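Local coordinates for 70 KDA protein (Xanthomonas sp., PDB 4B2N) that is a dihaem c-type cytochrome that acts as a rubber oxygenase, cleaving latex polyisoprene with dioxygen in a processive manner, at residues E135-L143 with T542-G552; L240-S248 with P616-M627. All coordinates share one frame; numbering follows the deposited sequence.

Interaction 1 of 2, residues E135-L143 with T542-G552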
ATOM      1  N   GLU A 135      -6.632 -24.340   3.739  1.00 17.05           N
ATOM      2  CA  GLU A 135      -5.282 -23.959   4.112  1.00 16.31           C
ATOM      3  C   GLU A 135      -4.333 -23.795   2.926  1.00 16.68           C
ATOM      4  O   GLU A 135      -3.489 -22.908   2.928  1.00 15.29           O
ATOM      5  CB  GLU A 135      -4.699 -24.974   5.092  1.00 19.18           C
ATOM      6  CG  GLU A 135      -3.242 -24.660   5.466  1.00 21.53           C
ATOM      7  CD  GLU A 135      -2.742 -25.560   6.608  1.00 25.25           C
ATOM      8  OE1 GLU A 135      -2.583 -26.782   6.431  1.00 23.80           O
ATOM      9  OE2 GLU A 135      -2.590 -25.046   7.711  1.00 27.26           O
ATOM     10  N   GLN A 136      -4.382 -24.718   1.958  1.00 14.45           N
ATOM     11  CA  GLN A 136      -3.559 -24.596   0.769  1.00 15.57           C
ATOM     12  C   GLN A 136      -3.802 -23.301  -0.015  1.00 15.33           C
ATOM     13  O   GLN A 136      -2.854 -22.734  -0.585  1.00 13.82           O
ATOM     14  CB  GLN A 136      -3.752 -25.831  -0.164  1.00 16.07           C
ATOM     15  CG  GLN A 136      -3.084 -27.063   0.483  1.00 16.60           C
ATOM     16  CD  GLN A 136      -2.830 -28.170  -0.531  1.00 17.93           C
ATOM     17  OE1 GLN A 136      -3.304 -29.321  -0.389  1.00 18.32           O
ATOM     18  NE2 GLN A 136      -2.040 -27.841  -1.523  1.00 16.30           N
ATOM     19  N   VAL A 137      -5.065 -22.835  -0.016  1.00 14.14           N
ATOM     20  CA  VAL A 137      -5.324 -21.549  -0.650  1.00 15.13           C
ATOM     21  C   VAL A 137      -4.469 -20.459  -0.016  1.00 14.52           C
ATOM     22  O   VAL A 137      -3.833 -19.702  -0.747  1.00 14.60           O
ATOM     23  CB  VAL A 137      -6.792 -21.133  -0.648  1.00 15.58           C
ATOM     24  CG1 VAL A 137      -6.979 -19.710  -1.211  1.00 14.50           C
ATOM     25  CG2 VAL A 137      -7.592 -22.154  -1.432  1.00 15.76           C
ATOM     26  N   SER A 138      -4.492 -20.380   1.307  1.00 14.55           N
ATOM     27  CA  SER A 138      -3.713 -19.381   2.094  1.00 14.37           C
ATOM     28  C   SER A 138      -2.261 -19.540   1.796  1.00 13.73           C
ATOM     29  O   SER A 138      -1.570 -18.557   1.570  1.00 14.24           O
ATOM     30  CB  SER A 138      -3.941 -19.593   3.607  1.00 15.24           C
ATOM     31  OG  SER A 138      -5.109 -18.809   3.964  1.00 20.40           O
ATOM     32  N   LYS A 139      -1.782 -20.776   1.848  1.00 13.91           N
ATOM     33  CA  LYS A 139      -0.353 -21.007   1.633  1.00 13.86           C
ATOM     34  C   LYS A 139       0.100 -20.572   0.227  1.00 14.35           C
ATOM     35  O   LYS A 139       1.055 -19.827   0.083  1.00 12.75           O
ATOM     36  CB  LYS A 139      -0.013 -22.488   1.827  1.00 14.27           C
ATOM     37  CG  LYS A 139       0.140 -22.923   3.277  1.00 15.39           C
ATOM     38  CD  LYS A 139       0.141 -24.462   3.284  1.00 17.38           C
ATOM     39  CE  LYS A 139       0.373 -25.007   4.635  1.00 21.27           C
ATOM     40  NZ  LYS A 139       0.639 -26.454   4.368  1.00 23.71           N
ATOM     41  N   ARG A 140      -0.639 -21.027  -0.802  1.00 13.94           N
ATOM     42  CA  ARG A 140      -0.258 -20.787  -2.199  1.00 13.62           C
ATOM     43  C   ARG A 140      -0.250 -19.301  -2.505  1.00 13.52           C
ATOM     44  O   ARG A 140       0.662 -18.771  -3.160  1.00 13.84           O
ATOM     45  CB  ARG A 140      -1.266 -21.465  -3.150  1.00 13.07           C
ATOM     46  CG  ARG A 140      -0.846 -21.352  -4.630  1.00 14.05           C
ATOM     47  CD  ARG A 140      -1.830 -22.181  -5.411  1.00 14.40           C
ATOM     48  NE  ARG A 140      -1.639 -22.043  -6.840  1.00 14.97           N
ATOM     49  CZ  ARG A 140      -0.851 -22.849  -7.553  1.00 15.15           C
ATOM     50  NH1 ARG A 140      -0.171 -23.819  -6.912  1.00 14.68           N
ATOM     51  NH2 ARG A 140      -0.741 -22.684  -8.874  1.00 13.47           N
ATOM     52  N   TYR A 141      -1.242 -18.590  -2.000  1.00 13.43           N
ATOM     53  CA  TYR A 141      -1.412 -17.231  -2.488  1.00 13.02           C
ATOM     54  C   TYR A 141      -0.807 -16.213  -1.527  1.00 13.36           C
ATOM     55  O   TYR A 141      -0.852 -15.007  -1.818  1.00 14.72           O
ATOM     56  CB  TYR A 141      -2.889 -16.931  -2.738  1.00 13.83           C
ATOM     57  CG  TYR A 141      -3.469 -17.789  -3.839  1.00 15.18           C
ATOM     58  CD1 TYR A 141      -2.857 -17.843  -5.123  1.00 14.38           C
ATOM     59  CD2 TYR A 141      -4.603 -18.554  -3.614  1.00 15.31           C
ATOM     60  CE1 TYR A 141      -3.371 -18.702  -6.117  1.00 16.26           C
ATOM     61  CE2 TYR A 141      -5.121 -19.366  -4.607  1.00 15.72           C
ATOM     62  CZ  TYR A 141      -4.545 -19.410  -5.849  1.00 16.32           C
ATOM     63  OH  TYR A 141      -5.122 -20.281  -6.770  1.00 17.10           O
ATOM     64  N   GLY A 142      -0.272 -16.681  -0.410  1.00 13.06           N
ATOM     65  CA  GLY A 142       0.300 -15.820   0.613  1.00 12.50           C
ATOM     66  C   GLY A 142      -0.744 -14.999   1.345  1.00 13.33           C
ATOM     67  O   GLY A 142      -0.504 -13.827   1.677  1.00 13.92           O
ATOM     68  N   LEU A 143      -1.839 -15.647   1.692  1.00 12.73           N
ATOM     69  CA  LEU A 143      -2.962 -15.033   2.445  1.00 13.20           C
ATOM     70  C   LEU A 143      -3.067 -15.728   3.831  1.00 13.58           C
ATOM     71  O   LEU A 143      -2.106 -16.449   4.242  1.00 14.09           O
ATOM     72  CB  LEU A 143      -4.278 -15.198   1.627  1.00 12.77           C
ATOM     73  CG  LEU A 143      -4.148 -14.594   0.229  1.00 12.36           C
ATOM     74  CD1 LEU A 143      -5.433 -14.831  -0.556  1.00 13.18           C
ATOM     75  CD2 LEU A 143      -3.809 -13.085   0.307  1.00 13.00           C
ATOM     76  N   THR A 542       6.365 -23.042   5.296  1.00 19.83           N
ATOM     77  CA  THR A 542       5.449 -24.032   5.751  1.00 20.48           C
ATOM     78  C   THR A 542       5.711 -25.352   4.983  1.00 22.46           C
ATOM     79  O   THR A 542       6.378 -25.315   3.956  1.00 23.10           O
ATOM     80  CB  THR A 542       4.145 -23.399   5.234  1.00 22.07           C
ATOM     81  OG1 THR A 542       3.506 -22.705   6.302  1.00 26.23           O
ATOM     82  CG2 THR A 542       3.283 -24.325   4.522  1.00 21.73           C
ATOM     83  N   ALA A 543       5.163 -26.502   5.444  1.00 21.22           N
ATOM     84  CA  ALA A 543       5.196 -27.762   4.681  1.00 22.95           C
ATOM     85  C   ALA A 543       4.227 -27.642   3.504  1.00 21.06           C
ATOM     86  O   ALA A 543       3.309 -26.858   3.564  1.00 20.30           O
ATOM     87  CB  ALA A 543       4.739 -28.923   5.567  1.00 23.16           C
ATOM     88  N   ALA A 544       4.445 -28.403   2.437  1.00 20.83           N
ATOM     89  CA  ALA A 544       3.551 -28.470   1.318  1.00 19.69           C
ATOM     90  C   ALA A 544       2.241 -29.086   1.837  1.00 19.17           C
ATOM     91  O   ALA A 544       2.187 -29.693   2.921  1.00 20.49           O
ATOM     92  CB  ALA A 544       4.181 -29.352   0.212  1.00 19.73           C
ATOM     93  N   GLY A 545       1.144 -28.912   1.117  1.00 18.21           N
ATOM     94  CA  GLY A 545      -0.097 -29.519   1.559  1.00 17.73           C
ATOM     95  C   GLY A 545      -0.267 -30.901   0.893  1.00 18.46           C
ATOM     96  O   GLY A 545       0.636 -31.405   0.235  1.00 19.76           O
ATOM     97  N   ILE A 546      -1.421 -31.526   1.119  1.00 17.43           N
ATOM     98  CA  ILE A 546      -1.804 -32.816   0.455  1.00 17.30           C
ATOM     99  C   ILE A 546      -1.851 -32.659  -1.033  1.00 18.02           C
ATOM    100  O   ILE A 546      -2.596 -31.811  -1.587  1.00 18.34           O
ATOM    101  CB  ILE A 546      -3.140 -33.307   0.946  1.00 17.57           C
ATOM    102  CG1 ILE A 546      -2.969 -33.684   2.430  1.00 18.54           C
ATOM    103  CG2 ILE A 546      -3.608 -34.533   0.144  1.00 16.23           C
ATOM    104  CD1 ILE A 546      -4.299 -33.860   3.108  1.00 20.83           C
ATOM    105  N   GLY A 547      -1.093 -33.504  -1.717  1.00 17.81           N
ATOM    106  CA  GLY A 547      -0.812 -33.278  -3.146  1.00 17.05           C
ATOM    107  C   GLY A 547       0.656 -32.882  -3.372  1.00 17.89           C
ATOM    108  O   GLY A 547       1.167 -32.905  -4.528  1.00 16.27           O
ATOM    109  N   GLY A 548       1.333 -32.475  -2.307  1.00 18.82           N
ATOM    110  CA  GLY A 548       2.761 -32.218  -2.454  1.00 17.76           C
ATOM    111  C   GLY A 548       3.160 -30.846  -2.954  1.00 18.80           C
ATOM    112  O   GLY A 548       4.335 -30.614  -3.213  1.00 17.04           O
ATOM    113  N   LYS A 549       2.184 -29.942  -3.131  1.00 17.77           N
ATOM    114  CA  LYS A 549       2.494 -28.583  -3.515  1.00 17.31           C
ATOM    115  C   LYS A 549       1.961 -27.583  -2.478  1.00 16.97           C
ATOM    116  O   LYS A 549       1.409 -27.975  -1.460  1.00 15.72           O
ATOM    117  CB  LYS A 549       1.908 -28.257  -4.901  1.00 18.55           C
ATOM    118  CG  LYS A 549       2.225 -29.319  -5.969  1.00 17.71           C
ATOM    119  CD  LYS A 549       1.712 -28.861  -7.328  1.00 21.56           C
ATOM    120  CE  LYS A 549       1.785 -30.000  -8.362  1.00 22.77           C
ATOM    121  NZ  LYS A 549       1.222 -29.490  -9.643  1.00 22.72           N
ATOM    122  N   ASN A 550       2.154 -26.304  -2.757  1.00 16.71           N
ATOM    123  CA  ASN A 550       1.662 -25.187  -1.896  1.00 16.29           C
ATOM    124  C   ASN A 550       2.297 -25.059  -0.540  1.00 16.42           C
ATOM    125  O   ASN A 550       1.623 -24.764   0.451  1.00 17.93           O
ATOM    126  CB  ASN A 550       0.145 -25.244  -1.788  1.00 15.62           C
ATOM    127  CG  ASN A 550      -0.497 -25.147  -3.189  1.00 16.41           C
ATOM    128  OD1 ASN A 550       0.030 -24.458  -4.024  1.00 15.77           O
ATOM    129  ND2 ASN A 550      -1.574 -25.823  -3.418  1.00 16.09           N
ATOM    130  N   ALA A 551       3.609 -25.204  -0.451  1.00 15.83           N
ATOM    131  CA  ALA A 551       4.248 -24.657   0.711  1.00 16.93           C
ATOM    132  C   ALA A 551       4.076 -23.133   0.697  1.00 17.04           C
ATOM    133  O   ALA A 551       4.067 -22.537  -0.356  1.00 18.74           O
ATOM    134  CB  ALA A 551       5.750 -24.960   0.635  1.00 18.63           C
ATOM    135  N   GLY A 552       3.998 -22.506   1.854  1.00 17.13           N
ATOM    136  CA  GLY A 552       3.692 -21.113   1.920  1.00 16.86           C
ATOM    137  C   GLY A 552       4.792 -20.508   2.760  1.00 17.60           C
ATOM    138  O   GLY A 552       5.780 -21.207   3.183  1.00 19.76           O
TER
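K139 NZ donates a 2.8 Å hydrogen bond to the backbone carbonyl O of A543, from a direction tilted out of the carbonyl plane. Lysine suits the place because its chain, extended beyond CG, is long enough to run from the helix along the loop, its CB and CD passing beside the carbonyl O of N550. E135, one turn earlier, adds a long salt bridge, its OE1 3.8 Å from K139 NZ.

The other main bond ties R140 to the side chain of N550. R140 NH1 donates to N550 OD1 over 3.0 Å, nearly straight and on a lone pair in the amide's carbonyl plane. The amide and guanidinium planes nevertheless stand 84° apart. CG of R140 lies anti to the backbone N (chi1 -175°), which carries the chain past OD1, while NE is held by D224 in a salt bridge. Q136 crosses N550 at about a right angle and packs on G545, which has no side chain to block it.

Helix 133-141 ends here in a Schellman motif, with G142 at positive phi, a conformation that glycine readily adopts. Facing it, the 542-552 loop folds back on itself: T542 N bonds to G552 O, and a type II turn runs from G545 to G548. G552 sits against the helix backbone, its CA 3.5 Å from K139 O, where having no side chain allows the close approach.

Interaction 2 of 2, residues L240-S248 with P616-M627; sequences LPWSTGRGS and PPITDQQIKSRM
The carbonyl O of S243 is held by both terminal nitrogens of R626, NH1 and NH2 each donating over 2.9 Å. The guanidinium meets this one atom end-on, and sharing it bends each N-H...O angle to 137°. Both nitrogens reach the oxygen from the same face of its carbonyl plane. The carbonyl O of T244 lies over one face of the guanidinium, toward its rim, and I618 CD1 over the centre of the other, so the two faces meet different surroundings.

I618 also meets W242: CD1 is 3.5 Å from CZ2 of the indole, and the P616 ring packs against the same benzo end. With CG anti to its backbone N (chi1 -167°), W242 sends that end toward the two aliphatic residues, while its NE1 donates to the carbonyl O of D594.

Further along, R246 and M627 run side by side, pointing the same way, with NE 3.5 Å from M627 CG; the flexible thioether places its methyl CE over one face of the guanidinium, whose NH1 donates to A215 O. A water accepts from R246 N and donates to R626 O, bridging the backbones beside G245.

In the next shell, S243 OG donates to G245 O over 2.8 Å and accepts from G219 N, which ties the loop's turn to helix 218-226. A capping box between T619 and Q622 starts helix 620-626, which delivers R626 from its last turn. D217 and D594 form salt bridges with R626, and haem c lies about 8 Å from the S243 side chain. These two carboxylates would probably offset the cost of burying the positive charge of the guanidinium.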
ATOM      1  N   LEU A 240      -6.202  -6.384 -13.237  0.50 17.67           N
ATOM      2  CA  LEU A 240      -5.900  -6.839 -11.873  0.50 17.34           C
ATOM      3  C   LEU A 240      -4.391  -6.846 -11.774  0.50 17.58           C
ATOM      4  O   LEU A 240      -3.714  -6.878 -12.787  0.50 17.10           O
ATOM      5  CB  LEU A 240      -6.552  -8.181 -11.534  0.50 18.60           C
ATOM      6  CG  LEU A 240      -5.872  -9.429 -12.071  0.50 17.51           C
ATOM      7  CD1 LEU A 240      -6.649 -10.710 -12.014  0.50 17.56           C
ATOM      8  CD2 LEU A 240      -5.668  -9.077 -13.482  0.50 19.27           C
ATOM      9  N   PRO A 241      -3.860  -6.727 -10.561  1.00 16.84           N
ATOM     10  CA  PRO A 241      -2.420  -6.527 -10.429  1.00 15.87           C
ATOM     11  C   PRO A 241      -1.653  -7.830 -10.616  1.00 16.70           C
ATOM     12  O   PRO A 241      -2.255  -8.906 -10.571  1.00 16.77           O
ATOM     13  CB  PRO A 241      -2.233  -5.987  -9.006  1.00 16.63           C
ATOM     14  CG  PRO A 241      -3.525  -6.122  -8.320  1.00 17.62           C
ATOM     15  CD  PRO A 241      -4.579  -6.695  -9.271  1.00 16.96           C
ATOM     16  N   TRP A 242      -0.339  -7.711 -10.890  1.00 15.43           N
ATOM     17  CA  TRP A 242       0.522  -8.909 -11.054  1.00 14.93           C
ATOM     18  C   TRP A 242       1.659  -8.742 -10.107  1.00 14.88           C
ATOM     19  O   TRP A 242       1.729  -7.706  -9.411  1.00 13.15           O
ATOM     20  CB  TRP A 242       0.975  -8.938 -12.513  1.00 15.26           C
ATOM     21  CG  TRP A 242       1.604 -10.245 -12.957  1.00 15.49           C
ATOM     22  CD1 TRP A 242       2.964 -10.520 -13.018  1.00 16.03           C
ATOM     23  CD2 TRP A 242       0.920 -11.458 -13.474  1.00 15.68           C
ATOM     24  NE1 TRP A 242       3.169 -11.802 -13.498  1.00 16.63           N
ATOM     25  CE2 TRP A 242       1.977 -12.420 -13.786  1.00 16.94           C
ATOM     26  CE3 TRP A 242      -0.405 -11.819 -13.691  1.00 16.38           C
ATOM     27  CZ2 TRP A 242       1.701 -13.681 -14.342  1.00 17.24           C
ATOM     28  CZ3 TRP A 242      -0.696 -13.098 -14.238  1.00 15.80           C
ATOM     29  CH2 TRP A 242       0.333 -13.998 -14.548  1.00 16.27           C
ATOM     30  N   SER A 243       2.571  -9.718 -10.021  1.00 13.92           N
ATOM     31  CA  SER A 243       3.725  -9.467  -9.211  1.00 15.02           C
ATOM     32  C   SER A 243       4.854 -10.298  -9.778  1.00 16.02           C
ATOM     33  O   SER A 243       4.619 -11.273 -10.537  1.00 16.58           O
ATOM     34  CB  SER A 243       3.459  -9.856  -7.752  1.00 13.92           C
ATOM     35  OG  SER A 243       3.132 -11.225  -7.647  1.00 16.32           O
ATOM     36  N   THR A 244       6.049  -9.935  -9.374  1.00 16.55           N
ATOM     37  CA  THR A 244       7.185 -10.713  -9.700  1.00 17.67           C
ATOM     38  C   THR A 244       7.455 -11.778  -8.680  1.00 18.32           C
ATOM     39  O   THR A 244       8.176 -12.772  -8.985  1.00 18.30           O
ATOM     40  CB  THR A 244       8.452  -9.879  -9.944  1.00 19.39           C
ATOM     41  OG1 THR A 244       8.818  -9.184  -8.762  1.00 19.06           O
ATOM     42  CG2 THR A 244       8.207  -8.853 -11.048  1.00 19.56           C
ATOM     43  N   GLY A 245       6.826 -11.642  -7.504  1.00 16.85           N
ATOM     44  CA  GLY A 245       7.068 -12.576  -6.412  1.00 16.71           C
ATOM     45  C   GLY A 245       6.046 -12.337  -5.330  1.00 17.04           C
ATOM     46  O   GLY A 245       4.864 -12.073  -5.648  1.00 18.06           O
ATOM     47  N   ARG A 246       6.478 -12.353  -4.078  1.00 16.36           N
ATOM     48  CA  ARG A 246       5.553 -12.235  -2.929  1.00 15.76           C
ATOM     49  C   ARG A 246       5.787 -10.975  -2.129  1.00 16.07           C
ATOM     50  O   ARG A 246       6.925 -10.613  -1.953  1.00 16.64           O
ATOM     51  CB  ARG A 246       5.740 -13.454  -2.036  1.00 16.22           C
ATOM     52  CG  ARG A 246       4.984 -14.638  -2.588  1.00 15.28           C
ATOM     53  CD  ARG A 246       5.445 -15.837  -1.801  1.00 15.97           C
ATOM     54  NE  ARG A 246       4.717 -17.103  -2.050  1.00 14.95           N
ATOM     55  CZ  ARG A 246       3.871 -17.635  -1.162  1.00 15.99           C
ATOM     56  NH1 ARG A 246       3.489 -16.905  -0.100  1.00 14.43           N
ATOM     57  NH2 ARG A 246       3.326 -18.874  -1.359  1.00 14.22           N
ATOM     58  N   GLY A 247       4.709 -10.314  -1.670  1.00 15.33           N
ATOM     59  CA  GLY A 247       4.852  -9.215  -0.677  1.00 14.78           C
ATOM     60  C   GLY A 247       5.038  -7.856  -1.291  1.00 14.61           C
ATOM     61  O   GLY A 247       5.177  -6.815  -0.585  1.00 13.62           O
ATOM     62  N   SER A 248       5.053  -7.830  -2.616  1.00 14.91           N
ATOM     63  CA  SER A 248       4.980  -6.554  -3.349  1.00 14.92           C
ATOM     64  C   SER A 248       4.277  -6.833  -4.661  1.00 16.25           C
ATOM     65  O   SER A 248       4.190  -8.019  -5.085  1.00 15.32           O
ATOM     66  CB  SER A 248       6.389  -5.939  -3.530  1.00 14.77           C
ATOM     67  OG  SER A 248       7.199  -6.838  -4.294  1.00 17.03           O
ATOM     68  N   PRO A 616       0.554 -15.639 -18.467  1.00 19.32           N
ATOM     69  CA  PRO A 616       1.243 -16.938 -18.551  1.00 20.61           C
ATOM     70  C   PRO A 616       0.741 -17.847 -17.386  1.00 22.36           C
ATOM     71  O   PRO A 616       0.586 -17.337 -16.275  1.00 22.60           O
ATOM     72  CB  PRO A 616       2.715 -16.571 -18.317  1.00 19.50           C
ATOM     73  CG  PRO A 616       2.659 -15.276 -17.598  1.00 18.81           C
ATOM     74  CD  PRO A 616       1.448 -14.537 -18.104  1.00 19.26           C
ATOM     75  N   PRO A 617       0.533 -19.155 -17.633  1.00 21.62           N
ATOM     76  CA  PRO A 617       0.354 -20.048 -16.536  1.00 22.62           C
ATOM     77  C   PRO A 617       1.675 -20.094 -15.736  1.00 24.60           C
ATOM     78  O   PRO A 617       2.706 -20.489 -16.255  1.00 30.73           O
ATOM     79  CB  PRO A 617       0.011 -21.389 -17.228  1.00 23.55           C
ATOM     80  CG  PRO A 617       0.705 -21.343 -18.567  1.00 26.75           C
ATOM     81  CD  PRO A 617       0.600 -19.861 -18.940  1.00 24.78           C
ATOM     82  N   ILE A 618       1.647 -19.672 -14.480  1.00 23.14           N
ATOM     83  CA  ILE A 618       2.886 -19.651 -13.697  1.00 20.78           C
ATOM     84  C   ILE A 618       3.230 -21.078 -13.234  1.00 22.30           C
ATOM     85  O   ILE A 618       2.397 -21.731 -12.633  1.00 22.22           O
ATOM     86  CB  ILE A 618       2.759 -18.677 -12.522  1.00 19.77           C
ATOM     87  CG1 ILE A 618       2.607 -17.251 -13.057  1.00 18.31           C
ATOM     88  CG2 ILE A 618       3.980 -18.838 -11.636  1.00 20.46           C
ATOM     89  CD1 ILE A 618       2.507 -16.183 -11.981  1.00 17.44           C
ATOM     90  N   THR A 619       4.430 -21.574 -13.544  1.00 20.43           N
ATOM     91  CA  THR A 619       4.792 -22.993 -13.308  1.00 20.50           C
ATOM     92  C   THR A 619       5.289 -23.236 -11.901  1.00 20.68           C
ATOM     93  O   THR A 619       5.598 -22.301 -11.208  1.00 20.29           O
ATOM     94  CB  THR A 619       5.920 -23.437 -14.246  1.00 21.59           C
ATOM     95  OG1 THR A 619       7.115 -22.717 -13.957  1.00 20.10           O
ATOM     96  CG2 THR A 619       5.518 -23.216 -15.770  1.00 22.90           C
ATOM     97  N   ASP A 620       5.430 -24.502 -11.504  1.00 22.59           N
ATOM     98  CA  ASP A 620       5.800 -24.771 -10.137  1.00 21.70           C
ATOM     99  C   ASP A 620       7.257 -24.377  -9.977  1.00 22.24           C
ATOM    100  O   ASP A 620       7.632 -24.030  -8.898  1.00 21.15           O
ATOM    101  CB  ASP A 620       5.588 -26.238  -9.781  1.00 22.79           C
ATOM    102  CG  ASP A 620       4.104 -26.635  -9.764  1.00 23.27           C
ATOM    103  OD1 ASP A 620       3.256 -25.754  -9.464  1.00 21.05           O
ATOM    104  OD2 ASP A 620       3.801 -27.819 -10.068  1.00 23.78           O
ATOM    105  N   GLN A 621       8.072 -24.479 -11.033  1.00 22.14           N
ATOM    106  CA  GLN A 621       9.472 -24.042 -10.874  1.00 23.40           C
ATOM    107  C   GLN A 621       9.556 -22.506 -10.686  1.00 21.73           C
ATOM    108  O   GLN A 621      10.364 -22.005  -9.895  1.00 20.84           O
ATOM    109  CB  GLN A 621      10.405 -24.536 -12.047  1.00 28.32           C
ATOM    110  CG  GLN A 621      11.137 -25.909 -11.824  1.00 34.74           C
ATOM    111  CD  GLN A 621      12.119 -26.062 -10.561  1.00 39.32           C
ATOM    112  OE1 GLN A 621      12.904 -25.145 -10.200  1.00 39.46           O
ATOM    113  NE2 GLN A 621      12.089 -27.266  -9.918  1.00 33.84           N
ATOM    114  N   GLN A 622       8.693 -21.774 -11.375  1.00 18.20           N
ATOM    115  CA  GLN A 622       8.648 -20.312 -11.176  1.00 18.39           C
ATOM    116  C   GLN A 622       8.167 -19.971  -9.784  1.00 19.50           C
ATOM    117  O   GLN A 622       8.677 -19.006  -9.153  1.00 20.04           O
ATOM    118  CB  GLN A 622       7.765 -19.641 -12.256  1.00 19.52           C
ATOM    119  CG  GLN A 622       8.389 -19.694 -13.660  1.00 20.10           C
ATOM    120  CD  GLN A 622       7.352 -19.582 -14.800  1.00 22.10           C
ATOM    121  OE1 GLN A 622       6.136 -19.473 -14.583  1.00 19.97           O
ATOM    122  NE2 GLN A 622       7.855 -19.587 -16.044  1.00 22.18           N
ATOM    123  N   ILE A 623       7.250 -20.788  -9.249  1.00 17.76           N
ATOM    124  CA  ILE A 623       6.717 -20.556  -7.891  1.00 18.25           C
ATOM    125  C   ILE A 623       7.917 -20.647  -6.932  1.00 19.86           C
ATOM    126  O   ILE A 623       8.061 -19.806  -6.055  1.00 17.94           O
ATOM    127  CB  ILE A 623       5.558 -21.529  -7.599  1.00 18.66           C
ATOM    128  CG1 ILE A 623       4.366 -21.092  -8.415  1.00 17.80           C
ATOM    129  CG2 ILE A 623       5.189 -21.612  -6.110  1.00 17.91           C
ATOM    130  CD1 ILE A 623       3.298 -22.151  -8.419  1.00 17.85           C
ATOM    131  N   LYS A 624       8.838 -21.588  -7.175  1.00 20.33           N
ATOM    132  CA  LYS A 624       9.965 -21.740  -6.273  1.00 19.63           C
ATOM    133  C   LYS A 624      10.789 -20.485  -6.244  1.00 19.66           C
ATOM    134  O   LYS A 624      11.244 -20.053  -5.178  1.00 21.96           O
ATOM    135  CB  LYS A 624      10.843 -22.994  -6.593  1.00 21.01           C
ATOM    136  CG  LYS A 624      10.181 -24.273  -6.140  1.00 23.47           C
ATOM    137  CD  LYS A 624      10.987 -25.555  -6.386  1.00 31.13           C
ATOM    138  CE  LYS A 624      12.401 -25.417  -5.771  1.00 33.49           C
ATOM    139  NZ  LYS A 624      13.125 -26.747  -5.826  1.00 42.62           N
ATOM    140  N   SER A 625      10.954 -19.852  -7.375  1.00 18.29           N
ATOM    141  CA  SER A 625      11.709 -18.602  -7.397  1.00 19.02           C
ATOM    142  C   SER A 625      10.930 -17.433  -6.768  1.00 18.51           C
ATOM    143  O   SER A 625      11.505 -16.609  -6.102  1.00 17.61           O
ATOM    144  CB  SER A 625      12.034 -18.301  -8.846  1.00 20.02           C
ATOM    145  OG  SER A 625      12.828 -19.365  -9.402  1.00 20.59           O
ATOM    146  N   ARG A 626       9.619 -17.359  -6.987  1.00 17.93           N
ATOM    147  CA  ARG A 626       8.766 -16.282  -6.382  1.00 17.88           C
ATOM    148  C   ARG A 626       8.798 -16.300  -4.832  1.00 18.65           C
ATOM    149  O   ARG A 626       8.527 -15.286  -4.176  1.00 19.20           O
ATOM    150  CB  ARG A 626       7.282 -16.441  -6.801  1.00 17.68           C
ATOM    151  CG  ARG A 626       7.059 -16.373  -8.297  1.00 17.51           C
ATOM    152  CD  ARG A 626       5.503 -16.444  -8.580  1.00 21.28           C
ATOM    153  NE  ARG A 626       5.526 -15.645  -9.714  1.00 24.27           N
ATOM    154  CZ  ARG A 626       5.073 -14.446  -9.926  1.00 20.48           C
ATOM    155  NH1 ARG A 626       4.109 -13.799  -9.197  1.00 18.33           N
ATOM    156  NH2 ARG A 626       5.533 -13.998 -11.072  1.00 19.84           N
ATOM    157  N   MET A 627       9.121 -17.463  -4.270  1.00 19.94           N
ATOM    158  CA  MET A 627       9.286 -17.694  -2.818  1.00 19.83           C
ATOM    159  C   MET A 627      10.640 -17.328  -2.244  1.00 19.31           C
ATOM    160  O   MET A 627      10.962 -17.714  -1.109  1.00 18.33           O
ATOM    161  CB  MET A 627       8.908 -19.141  -2.475  1.00 19.49           C
ATOM    162  CG  MET A 627       7.422 -19.242  -2.713  1.00 19.01           C
ATOM    163  SD  MET A 627       6.636 -20.744  -2.215  1.00 21.09           S
ATOM    164  CE  MET A 627       6.714 -20.621  -0.488  1.00 17.52           C
TER
HETATM  165  O   HOH W   1       9.572 -12.727  -3.739  1.00 21.44           O

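How the interactions relate
Interactions 1 and 2 lie on the same side of the chain's centre, their own centres 14 Å apart, and their segments alternate along the sequence: 135-143, 240-248, 542-552, then 616-627. Two polar links join them directly. R246 NH2 probably hydrogen-bonds to K139 O near the end of helix 133-141, and K549 NZ forms a salt bridge with D620 OD2 on helix 620-626 and also donates to W124 O. Helix 218-226 touches both, receiving R140 and Y141 from interaction 1 and W242 and I623 from interaction 2. Parts of the chain far apart in sequence thus form one continuous packing region, reaching from a partly buried outer contact inward to the loop whose P241 touches haem c.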